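Local atomic coordinates of glutamate receptor IIB (Drosophila melanogaster, PDB entry 4WXJ), a protein that probably forms, as a subunit of a glutamate-gated cation channel of muscle, part of a postsynaptic receptor, here reduced to its glutamate-bound ligand-binding domain. Residues 15-20 / 64-69; 139-144 / 170-175; 143-148 / 195-200; 187-192 / 211-216. All coordinates share one frame; numbering follows the deposited sequence. Where two conformers were deposited one is given.

All four contacts belong to one ligand-binding domain of the two-lobed periplasmic-binding-protein type. Interactions 1 and 3 reach glutamate and differ in means: interaction 1 joins two loops through a stacked arginine, whereas interaction 3 is wholly buried and rests on backbone bonds between strands 141-143 and 195-200. Interaction 2 starts from the same strand, sharing G143 and T144 with interaction 3, and covers it with an aromatic pair near the surface. Interaction 4, partly buried like interactions 1 and 2, sets a helix against the turn before a strand, combining an apolar V188-L214 contact with a lysine-to-amide hydrogen bond. R187 joins it to interaction 2 at D175 O, and V188 packs on F197 of interaction 3.

Interaction 1 (15-20 / 64-69); sequences TRVGKP and RDNKYG. With GLU (glutamic acid), chain C.
The wall of the glutamate pocket formed by Y68 is backed here by a cation-pi stack in a ligand-binding domain of the ionotropic receptor family. The ring of Y68 lies between two partners: CB of the bound glutamate on one face, offset toward the rim, and R16 on the other. R16 CD sits almost exactly over the ring, 3.6 Å from the Y68 centroid. A bend at chi3 (-59°) then lays the guanidinium flat, its plane 14° from that of the ring, with R16 CZ 4.1 Å from the Y68 centroid and off-centre. The same group is held side-on by one oxygen: N66 O accepts from R16 NE at 3.0 Å and from R16 NH2 at 3.1 Å; the oxygen lies close to the guanidinium plane, so the two bonds together limit the group's rotation. A water accepts from R16 NH1 and donates to Y68 OH. The amide of N66 crosses to the backbone beyond R16, where V17 N reaches N66 OD1 at 2.7 Å on an in-plane lone pair, and N66 ND2 returns a weak bond to V17 O. D65 OD1 accepts from K67 N, two residues on, in an Asx turn. Y68 OH has its main partner in D96. A backbone bond links T15, at the end of strand 10-15, to V63, just after strand 57-62, while K19 and P20 lean on Y206 of helix 201-208.

Interaction 2 (139-144 / 170-175); sequences KVQFGT and LSFKPD
The strand 141-143 runs past the loop that leaves helix 160-171; the nearest CA atoms are those of Q141 and F172, 6.9 Å apart. F172 is the first residue to abandon helical angles, and a cis peptide bond before P174 turns the chain further on. This is a helix-to-loop exit laid over an outermost strand of the four-stranded mixed sheet in this lobe of the ligand-binding domain. F172 points at the strand and meets it from two directions. Its edge enters the face of F142 in a T-shaped (edge-to-face) pair, centroids 5.0 Å apart and planes at 83°, with F172 CE2 over the middle of the F142 ring. F142 CG stands in the crowded position between the backbone N and the carbonyl carbon (chi1 51°), so that although its CB leaves the strand away from F172, the ring comes round to receive that edge. The F172 ring in turn offers one face to the aliphatic part of Q141: CG lies 3.9 Å from the F172 centroid, offset toward the rim, a CH-pi contact. Q141 slides along the phenyl ring in the opposite direction, its chain extended beyond CG, and carries its amide to the loop backbone. F142 also packs on K168 and M169 of helix 160-171, and on L198 of the neighbouring strand. Water 2 donates to both Q141 OE1 and P174 O. At the tip of Q141, NE2 gives K173 O a nearly straight hydrogen bond of 3.0 Å (169°), reaching the oxygen from above the carbonyl plane.

Interaction 3 (143-148 / 195-200); sequences GTIRGG and YAFLME. With GLU (glutamic acid), chain C.
Backbone bonds come first. L198 N donates to G143 O at 3.0 Å, nearly along the C=O axis, and G143 N makes a weak bond of 3.3 Å to A196 O. Together they pair G143 with F197 in a parallel bridge. With no side chain at G143, Y195 OH can lie 3.5 Å from G143 N; the hydroxyl has its main partner in A176. Apolar contacts flank the bridge. T144 CG2 rests on L198 CB at 3.7 Å, and I145 CG1 meets F197 CZ at the ring edge, 3.8 Å away. Strands 141-143 and 195-200 are neighbours in the mixed sheet of the glutamate-binding domain, and both run toward the ligand: the first ends in a type II turn from I145 to G148, the second in E200. G148 and E200 each stand at the N-cap of a helix. At the ligand, E200 OE1 accepts from the glutamate N at 2.9 Å, and E200 OE2 more weakly at 3.1 Å. T98 and Y226 hold this carboxylate from outside. I145 CD1 touches the ligand CG, while water 3 accepts from I145 N at 3.0 Å and lies near both L198 O and the ligand OE1.

Interaction 4 (187-192 / 211-216); sequences RVKLSK and NCELTQ
This is a mixed apolar and polar contact between the C-terminal end of helix 181-191 and the turn that leads into strand 214-230, an outermost strand of the sheet in the same lobe. The backbones stay well apart, K189 and L214 being nearest with CA atoms 7.4 Å from each other, so side chains alone bridge the gap. L214 is the apolar centre. Its CD2 meets V188 CG1 at 3.6 Å, and its CD1 lies 3.9 Å from CG of K189, whose methylene chain crosses the leucine at about a right angle. L214 is also covered by L121 and Y123 of strand 108-123, and V188 by Y195 and F197 of strand 195-200, so this pair belongs to the layer between helix and sheet. The polar half is built by K189. A bend at chi3 (74°) swings NZ across toward N211, where it donates to N211 OD1 at 2.9 Å, from above the carbonyl plane. The other end of that amide is held too, since N211 ND2 bonds to Y207 O. N211 opens a type I turn closed by a bond from L214 N to N211 O, and C212 within the turn is joined by a disulfide to C268. E213 OE2 lies 3.6 Å from K189 CE, against the methylenes of the lysine. K189 NZ and E213 OE2 are 4.7 Å apart, too far for a salt bridge, so the opposite charges probably favour each other only through space while the direct bond goes to the neutral amide.

Interaction 1 (15-20 / 64-69)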
# COMPACT_ATOMS: atom_id res chain seq x y z
N THR A 15 -7.78 -5.94 7.64
CA THR A 15 -7.50 -5.26 6.39
C THR A 15 -7.96 -3.81 6.47
O THR A 15 -8.36 -3.34 7.54
CB THR A 15 -8.18 -5.96 5.19
OG1 THR A 15 -7.81 -5.30 3.97
CG2 THR A 15 -9.69 -5.95 5.34
N ARG A 16 -7.91 -3.11 5.34
CA ARG A 16 -8.38 -1.74 5.26
C ARG A 16 -9.10 -1.54 3.93
O ARG A 16 -8.82 -2.23 2.95
CB ARG A 16 -7.23 -0.75 5.40
CG ARG A 16 -6.23 -0.78 4.24
CD ARG A 16 -5.10 0.21 4.46
NE ARG A 16 -5.58 1.59 4.60
CZ ARG A 16 -5.87 2.39 3.58
NH1 ARG A 16 -5.75 1.98 2.33
NH2 ARG A 16 -6.30 3.63 3.82
N VAL A 17 -10.04 -0.60 3.90
CA VAL A 17 -10.80 -0.32 2.69
C VAL A 17 -9.97 0.53 1.74
O VAL A 17 -9.55 1.64 2.06
CB VAL A 17 -12.12 0.40 3.02
CG1 VAL A 17 -12.85 0.79 1.74
CG2 VAL A 17 -13.00 -0.50 3.88
N GLY A 18 -9.74 -0.01 0.54
CA GLY A 18 -8.95 0.67 -0.46
C GLY A 18 -8.82 -0.18 -1.70
O GLY A 18 -8.26 -1.27 -1.66
N LYS A 19 -9.36 0.32 -2.81
CA LYS A 19 -9.35 -0.43 -4.06
C LYS A 19 -7.96 -0.44 -4.67
O LYS A 19 -7.18 0.48 -4.45
CB LYS A 19 -10.35 0.17 -5.04
CG LYS A 19 -11.80 0.06 -4.60
CD LYS A 19 -12.73 0.80 -5.54
CE LYS A 19 -14.19 0.60 -5.16
NZ LYS A 19 -15.10 1.46 -5.96
N PRO A 20 -7.64 -1.49 -5.46
CA PRO A 20 -8.48 -2.64 -5.80
C PRO A 20 -8.29 -3.84 -4.87
O PRO A 20 -8.67 -4.96 -5.22
CB PRO A 20 -8.01 -2.99 -7.21
CG PRO A 20 -6.56 -2.64 -7.20
CD PRO A 20 -6.41 -1.46 -6.26
N ARG A 64 -10.77 -0.36 12.28
CA ARG A 64 -11.63 0.78 12.57
C ARG A 64 -11.09 2.10 12.00
O ARG A 64 -11.82 2.85 11.36
CB ARG A 64 -11.84 0.91 14.08
CG ARG A 64 -12.91 1.92 14.48
CD ARG A 64 -13.25 1.80 15.96
NE ARG A 64 -14.34 2.68 16.36
CZ ARG A 64 -14.92 2.66 17.56
NH1 ARG A 64 -14.52 1.80 18.48
NH2 ARG A 64 -15.91 3.50 17.83
N ASP A 65 -9.81 2.37 12.25
CA ASP A 65 -9.19 3.62 11.79
C ASP A 65 -8.84 3.58 10.30
O ASP A 65 -8.45 4.60 9.73
CB ASP A 65 -7.94 3.93 12.62
CG ASP A 65 -6.92 2.80 12.62
OD1 ASP A 65 -7.03 1.88 11.78
OD2 ASP A 65 -6.01 2.83 13.48
N ASN A 66 -8.97 2.41 9.69
CA ASN A 66 -8.65 2.20 8.27
C ASN A 66 -7.23 2.62 7.90
O ASN A 66 -6.99 3.06 6.77
CB ASN A 66 -9.65 2.96 7.40
CG ASN A 66 -9.76 2.39 5.99
OD1 ASN A 66 -10.13 1.23 5.82
ND2 ASN A 66 -9.44 3.20 4.99
N LYS A 67 -6.30 2.47 8.83
CA LYS A 67 -4.90 2.81 8.59
C LYS A 67 -4.06 1.58 8.27
O LYS A 67 -4.40 0.46 8.67
CB LYS A 67 -4.31 3.54 9.79
CG LYS A 67 -4.91 4.91 10.04
CD LYS A 67 -4.18 5.64 11.15
CE LYS A 67 -4.74 7.03 11.38
NZ LYS A 67 -3.92 7.81 12.35
N TYR A 68 -2.97 1.79 7.54
CA TYR A 68 -2.02 0.71 7.25
C TYR A 68 -1.35 0.26 8.54
O TYR A 68 -1.44 -0.91 8.93
CB TYR A 68 -0.96 1.17 6.25
CG TYR A 68 -1.45 1.40 4.84
CD1 TYR A 68 -1.99 2.62 4.46
CD2 TYR A 68 -1.35 0.40 3.88
CE1 TYR A 68 -2.43 2.83 3.16
CE2 TYR A 68 -1.79 0.60 2.58
CZ TYR A 68 -2.33 1.82 2.23
OH TYR A 68 -2.76 2.03 0.94
N GLY A 69 -0.66 1.20 9.19
CA GLY A 69 0.07 0.92 10.41
C GLY A 69 1.38 1.67 10.48
O GLY A 69 2.29 1.43 9.67
N GLU C . 1.80 0.24 0.90
CA GLU C . 2.17 1.41 1.74
C GLU C . 2.28 0.99 3.21
O GLU C . 2.23 -0.20 3.52
CB GLU C . 1.14 2.52 1.58
CG GLU C . 1.20 3.25 0.25
CD GLU C . 2.29 4.32 0.19
OE1 GLU C . 2.54 4.84 -0.92
OE2 GLU C . 2.89 4.64 1.24
OXT GLU C . 2.43 1.83 4.10
O HOH W 1 -4.70 3.95 0.38

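Interaction 2 (139-144 / 170-175)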
# COMPACT_ATOMS: atom_id res chain seq x y z
N LYS A 139 7.71 25.17 -7.36
CA LYS A 139 6.46 25.63 -7.95
C LYS A 139 5.41 24.53 -7.82
O LYS A 139 4.25 24.80 -7.50
CB LYS A 139 6.65 26.02 -9.42
CG LYS A 139 5.37 26.01 -10.24
CD LYS A 139 5.55 26.75 -11.56
CE LYS A 139 4.75 26.09 -12.68
NZ LYS A 139 3.33 25.86 -12.30
N VAL A 140 5.83 23.29 -8.07
CA VAL A 140 4.97 22.12 -7.88
C VAL A 140 5.31 21.44 -6.56
O VAL A 140 6.39 20.88 -6.40
CB VAL A 140 5.14 21.11 -9.04
CG1 VAL A 140 4.28 19.87 -8.80
CG2 VAL A 140 4.79 21.76 -10.37
N GLN A 141 4.38 21.49 -5.61
CA GLN A 141 4.56 20.82 -4.33
C GLN A 141 4.32 19.32 -4.50
O GLN A 141 3.78 18.89 -5.52
CB GLN A 141 3.62 21.40 -3.28
CG GLN A 141 3.88 22.86 -2.95
CD GLN A 141 3.04 23.36 -1.79
OE1 GLN A 141 1.95 22.85 -1.53
NE2 GLN A 141 3.55 24.36 -1.08
N PHE A 142 4.73 18.54 -3.51
CA PHE A 142 4.56 17.09 -3.58
C PHE A 142 4.57 16.46 -2.19
O PHE A 142 5.10 17.03 -1.24
CB PHE A 142 5.65 16.46 -4.45
CG PHE A 142 7.04 16.89 -4.07
CD1 PHE A 142 7.61 18.01 -4.64
CD2 PHE A 142 7.79 16.15 -3.16
CE1 PHE A 142 8.89 18.41 -4.30
CE2 PHE A 142 9.07 16.54 -2.82
CZ PHE A 142 9.62 17.67 -3.39
N GLY A 143 3.97 15.27 -2.08
CA GLY A 143 3.91 14.58 -0.81
C GLY A 143 3.53 13.11 -0.93
O GLY A 143 3.40 12.57 -2.03
N THR A 144 3.35 12.48 0.23
CA THR A 144 3.05 11.05 0.32
C THR A 144 1.94 10.80 1.33
O THR A 144 1.43 11.73 1.95
CB THR A 144 4.29 10.23 0.75
OG1 THR A 144 4.64 10.55 2.10
CG2 THR A 144 5.48 10.52 -0.16
N LEU A 170 8.40 18.18 4.19
CA LEU A 170 8.15 18.64 5.55
C LEU A 170 7.90 20.14 5.61
O LEU A 170 7.20 20.63 6.50
CB LEU A 170 9.32 18.29 6.47
CG LEU A 170 9.54 16.81 6.77
CD1 LEU A 170 10.87 16.62 7.50
CD2 LEU A 170 8.40 16.25 7.60
N SER A 171 8.46 20.88 4.66
CA SER A 171 8.43 22.34 4.70
C SER A 171 7.20 22.93 4.01
O SER A 171 6.77 24.04 4.35
CB SER A 171 9.69 22.91 4.04
OG SER A 171 9.62 22.77 2.63
N PHE A 172 6.64 22.20 3.05
CA PHE A 172 5.54 22.72 2.24
C PHE A 172 4.34 23.17 3.08
O PHE A 172 3.99 22.55 4.08
CB PHE A 172 5.06 21.65 1.24
CG PHE A 172 5.98 21.46 0.07
CD1 PHE A 172 6.60 22.53 -0.55
CD2 PHE A 172 6.23 20.18 -0.42
CE1 PHE A 172 7.44 22.35 -1.63
CE2 PHE A 172 7.07 19.99 -1.50
CZ PHE A 172 7.68 21.07 -2.11
N LYS A 173 3.74 24.27 2.64
CA LYS A 173 2.48 24.76 3.18
C LYS A 173 1.46 24.84 2.05
O LYS A 173 1.74 25.45 1.01
CB LYS A 173 2.65 26.14 3.83
CG LYS A 173 3.61 26.19 5.00
CD LYS A 173 3.51 27.53 5.72
CE LYS A 173 4.46 27.62 6.91
NZ LYS A 173 5.88 27.83 6.48
N PRO A 174 0.27 24.23 2.22
CA PRO A 174 -0.22 23.50 3.40
C PRO A 174 0.41 22.11 3.52
O PRO A 174 1.33 21.79 2.77
CB PRO A 174 -1.72 23.40 3.13
CG PRO A 174 -1.82 23.35 1.65
CD PRO A 174 -0.72 24.24 1.14
N ASP A 175 -0.08 21.32 4.47
CA ASP A 175 0.42 19.97 4.70
C ASP A 175 0.50 19.18 3.40
O ASP A 175 -0.48 19.06 2.68
CB ASP A 175 -0.47 19.24 5.71
CG ASP A 175 -0.03 17.81 5.96
OD1 ASP A 175 1.18 17.52 5.82
OD2 ASP A 175 -0.89 16.98 6.30
O HOH W 2 1.50 20.74 0.29

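Interaction 3 (143-148 / 195-200)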
# COMPACT_ATOMS: atom_id res chain seq x y z
N GLY A 143 3.97 15.27 -2.08
CA GLY A 143 3.91 14.58 -0.81
C GLY A 143 3.53 13.11 -0.93
O GLY A 143 3.40 12.57 -2.03
N THR A 144 3.35 12.48 0.23
CA THR A 144 3.05 11.05 0.32
C THR A 144 1.94 10.80 1.33
O THR A 144 1.43 11.73 1.95
CB THR A 144 4.29 10.23 0.75
OG1 THR A 144 4.64 10.55 2.10
CG2 THR A 144 5.48 10.52 -0.16
N ILE A 145 1.58 9.53 1.49
CA ILE A 145 0.66 9.15 2.55
C ILE A 145 1.36 9.30 3.90
O ILE A 145 2.50 8.86 4.07
CB ILE A 145 0.17 7.70 2.37
CG1 ILE A 145 -0.70 7.61 1.13
CG2 ILE A 145 -0.62 7.25 3.60
CD1 ILE A 145 -0.99 6.20 0.67
N ARG A 146 0.67 9.92 4.84
CA ARG A 146 1.21 10.18 6.17
C ARG A 146 1.51 8.87 6.90
O ARG A 146 0.62 8.06 7.12
CB ARG A 146 0.22 11.02 6.97
CG ARG A 146 0.71 11.46 8.34
CD ARG A 146 -0.31 12.37 9.03
NE ARG A 146 -0.66 13.52 8.21
CZ ARG A 146 -1.75 13.61 7.44
NH1 ARG A 146 -2.63 12.62 7.38
NH2 ARG A 146 -1.97 14.71 6.73
N GLY A 147 2.77 8.68 7.27
CA GLY A 147 3.17 7.49 8.00
C GLY A 147 3.18 6.22 7.15
O GLY A 147 3.31 5.12 7.68
N GLY A 148 3.04 6.38 5.84
CA GLY A 148 3.04 5.24 4.93
C GLY A 148 4.45 4.77 4.62
O GLY A 148 5.42 5.37 5.07
N TYR A 195 0.42 20.06 -7.69
CA TYR A 195 0.71 19.03 -6.70
C TYR A 195 0.95 17.68 -7.36
O TYR A 195 0.14 17.22 -8.16
CB TYR A 195 -0.43 18.93 -5.69
CG TYR A 195 -0.19 17.91 -4.59
CD1 TYR A 195 0.60 18.23 -3.49
CD2 TYR A 195 -0.74 16.64 -4.66
CE1 TYR A 195 0.83 17.31 -2.48
CE2 TYR A 195 -0.52 15.71 -3.65
CZ TYR A 195 0.27 16.05 -2.57
OH TYR A 195 0.49 15.13 -1.58
N ALA A 196 2.07 17.05 -7.01
CA ALA A 196 2.41 15.72 -7.49
C ALA A 196 2.41 14.75 -6.31
O ALA A 196 2.76 15.12 -5.20
CB ALA A 196 3.75 15.73 -8.19
N PHE A 197 2.01 13.51 -6.57
CA PHE A 197 1.84 12.53 -5.51
C PHE A 197 2.84 11.39 -5.66
O PHE A 197 2.87 10.70 -6.68
CB PHE A 197 0.41 11.99 -5.52
CG PHE A 197 0.06 11.15 -4.32
CD1 PHE A 197 0.26 11.63 -3.04
CD2 PHE A 197 -0.49 9.89 -4.48
CE1 PHE A 197 -0.07 10.86 -1.94
CE2 PHE A 197 -0.82 9.11 -3.39
CZ PHE A 197 -0.61 9.60 -2.11
N LEU A 198 3.69 11.23 -4.65
CA LEU A 198 4.66 10.14 -4.62
C LEU A 198 4.00 8.90 -4.04
O LEU A 198 3.52 8.91 -2.90
CB LEU A 198 5.89 10.55 -3.81
CG LEU A 198 6.80 11.56 -4.51
CD1 LEU A 198 7.34 12.56 -3.52
CD2 LEU A 198 7.94 10.84 -5.23
N MET A 199 3.98 7.83 -4.82
CA MET A 199 3.22 6.63 -4.46
C MET A 199 3.83 5.38 -5.07
O MET A 199 4.74 5.46 -5.89
CB MET A 199 1.77 6.77 -4.90
CG MET A 199 1.59 6.86 -6.41
SD MET A 199 -0.07 7.37 -6.90
CE MET A 199 -1.07 6.09 -6.16
N GLU A 200 3.30 4.24 -4.67
CA GLU A 200 3.80 2.96 -5.14
C GLU A 200 3.27 2.67 -6.55
O GLU A 200 2.14 3.02 -6.88
CB GLU A 200 3.40 1.86 -4.16
CG GLU A 200 4.13 1.99 -2.83
CD GLU A 200 3.58 1.08 -1.74
OE1 GLU A 200 2.43 0.61 -1.88
OE2 GLU A 200 4.30 0.85 -0.75
N GLU C . 1.80 0.24 0.90
CA GLU C . 2.17 1.41 1.74
C GLU C . 2.28 0.99 3.21
O GLU C . 2.23 -0.20 3.52
CB GLU C . 1.14 2.52 1.58
CG GLU C . 1.20 3.25 0.25
CD GLU C . 2.29 4.32 0.19
OE1 GLU C . 2.54 4.84 -0.92
OE2 GLU C . 2.89 4.64 1.24
OXT GLU C . 2.43 1.83 4.10
O HOH W 3 2.27 7.47 -0.52

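Interaction 4 (187-192 / 211-216)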
# COMPACT_ATOMS: atom_id res chain seq x y z
N ARG A 187 -6.15 14.92 -4.80
CA ARG A 187 -5.44 16.18 -4.66
C ARG A 187 -4.67 16.56 -5.93
O ARG A 187 -4.58 17.73 -6.27
CB ARG A 187 -4.48 16.12 -3.47
CG ARG A 187 -3.83 17.45 -3.14
CD ARG A 187 -3.10 17.41 -1.81
NE ARG A 187 -2.36 18.64 -1.57
CZ ARG A 187 -1.62 18.87 -0.49
NH1 ARG A 187 -1.52 17.95 0.47
NH2 ARG A 187 -0.98 20.03 -0.36
N VAL A 188 -4.13 15.56 -6.62
CA VAL A 188 -3.43 15.82 -7.88
C VAL A 188 -4.42 16.31 -8.93
O VAL A 188 -4.12 17.24 -9.69
CB VAL A 188 -2.71 14.56 -8.40
CG1 VAL A 188 -2.11 14.81 -9.79
CG2 VAL A 188 -1.61 14.13 -7.44
N LYS A 189 -5.59 15.68 -8.98
CA LYS A 189 -6.62 16.06 -9.94
C LYS A 189 -7.13 17.48 -9.68
O LYS A 189 -7.22 18.29 -10.59
CB LYS A 189 -7.78 15.06 -9.88
CG LYS A 189 -7.43 13.70 -10.46
CD LYS A 189 -8.26 12.57 -9.85
CE LYS A 189 -9.69 12.57 -10.35
NZ LYS A 189 -10.45 11.39 -9.82
N LEU A 190 -7.44 17.77 -8.42
CA LEU A 190 -7.97 19.08 -8.04
C LEU A 190 -6.94 20.20 -8.21
O LEU A 190 -7.31 21.36 -8.40
CB LEU A 190 -8.46 19.05 -6.59
CG LEU A 190 -9.68 18.18 -6.30
CD1 LEU A 190 -9.85 17.99 -4.80
CD2 LEU A 190 -10.94 18.80 -6.90
N SER A 191 -5.66 19.85 -8.13
CA SER A 191 -4.59 20.85 -8.11
C SER A 191 -4.17 21.30 -9.51
O SER A 191 -3.43 22.28 -9.65
CB SER A 191 -3.39 20.28 -7.36
OG SER A 191 -3.67 20.15 -5.98
N LYS A 192 -4.63 20.59 -10.54
CA LYS A 192 -4.41 21.00 -11.93
C LYS A 192 -2.93 21.10 -12.31
O LYS A 192 -2.59 21.68 -13.35
CB LYS A 192 -5.10 22.35 -12.19
CG LYS A 192 -6.38 22.25 -13.00
CD LYS A 192 -7.45 21.45 -12.27
CE LYS A 192 -8.82 21.67 -12.89
NZ LYS A 192 -9.83 20.72 -12.36
N ASN A 211 -7.93 7.45 -14.84
CA ASN A 211 -8.00 8.91 -14.83
C ASN A 211 -7.09 9.49 -15.91
O ASN A 211 -5.88 9.60 -15.73
CB ASN A 211 -7.60 9.45 -13.45
CG ASN A 211 -8.57 9.03 -12.36
OD1 ASN A 211 -9.54 9.72 -12.06
ND2 ASN A 211 -8.30 7.87 -11.76
N CYS A 212 -7.70 9.85 -17.03
CA CYS A 212 -6.96 10.22 -18.24
C CYS A 212 -6.21 11.55 -18.13
O CYS A 212 -5.35 11.84 -18.96
CB CYS A 212 -7.92 10.27 -19.43
SG CYS A 212 -8.86 8.74 -19.71
N GLU A 213 -6.52 12.34 -17.11
CA GLU A 213 -5.86 13.63 -16.94
C GLU A 213 -4.56 13.49 -16.15
O GLU A 213 -3.87 14.49 -15.89
CB GLU A 213 -6.80 14.63 -16.24
CG GLU A 213 -7.09 14.36 -14.76
CD GLU A 213 -8.25 13.40 -14.55
OE1 GLU A 213 -8.32 12.38 -15.26
OE2 GLU A 213 -9.09 13.68 -13.67
N LEU A 214 -4.21 12.26 -15.79
CA LEU A 214 -3.03 11.99 -14.97
C LEU A 214 -1.99 11.16 -15.72
O LEU A 214 -2.32 10.43 -16.66
CB LEU A 214 -3.44 11.26 -13.69
CG LEU A 214 -4.51 11.94 -12.84
CD1 LEU A 214 -4.83 11.09 -11.62
CD2 LEU A 214 -4.06 13.34 -12.43
N THR A 215 -0.74 11.29 -15.30
CA THR A 215 0.36 10.53 -15.91
C THR A 215 1.47 10.30 -14.90
O THR A 215 1.51 10.91 -13.83
CB THR A 215 0.93 11.26 -17.14
OG1 THR A 215 1.91 10.43 -17.78
CG2 THR A 215 1.57 12.59 -16.74
N GLN A 216 2.39 9.40 -15.25
CA GLN A 216 3.54 9.10 -14.41
C GLN A 216 4.74 9.94 -14.85
O GLN A 216 5.00 10.06 -16.05
CB GLN A 216 3.88 7.61 -14.47
CG GLN A 216 5.05 7.19 -13.57
CD GLN A 216 5.42 5.72 -13.73
OE1 GLN A 216 6.58 5.36 -13.60
NE2 GLN A 216 4.43 4.88 -14.01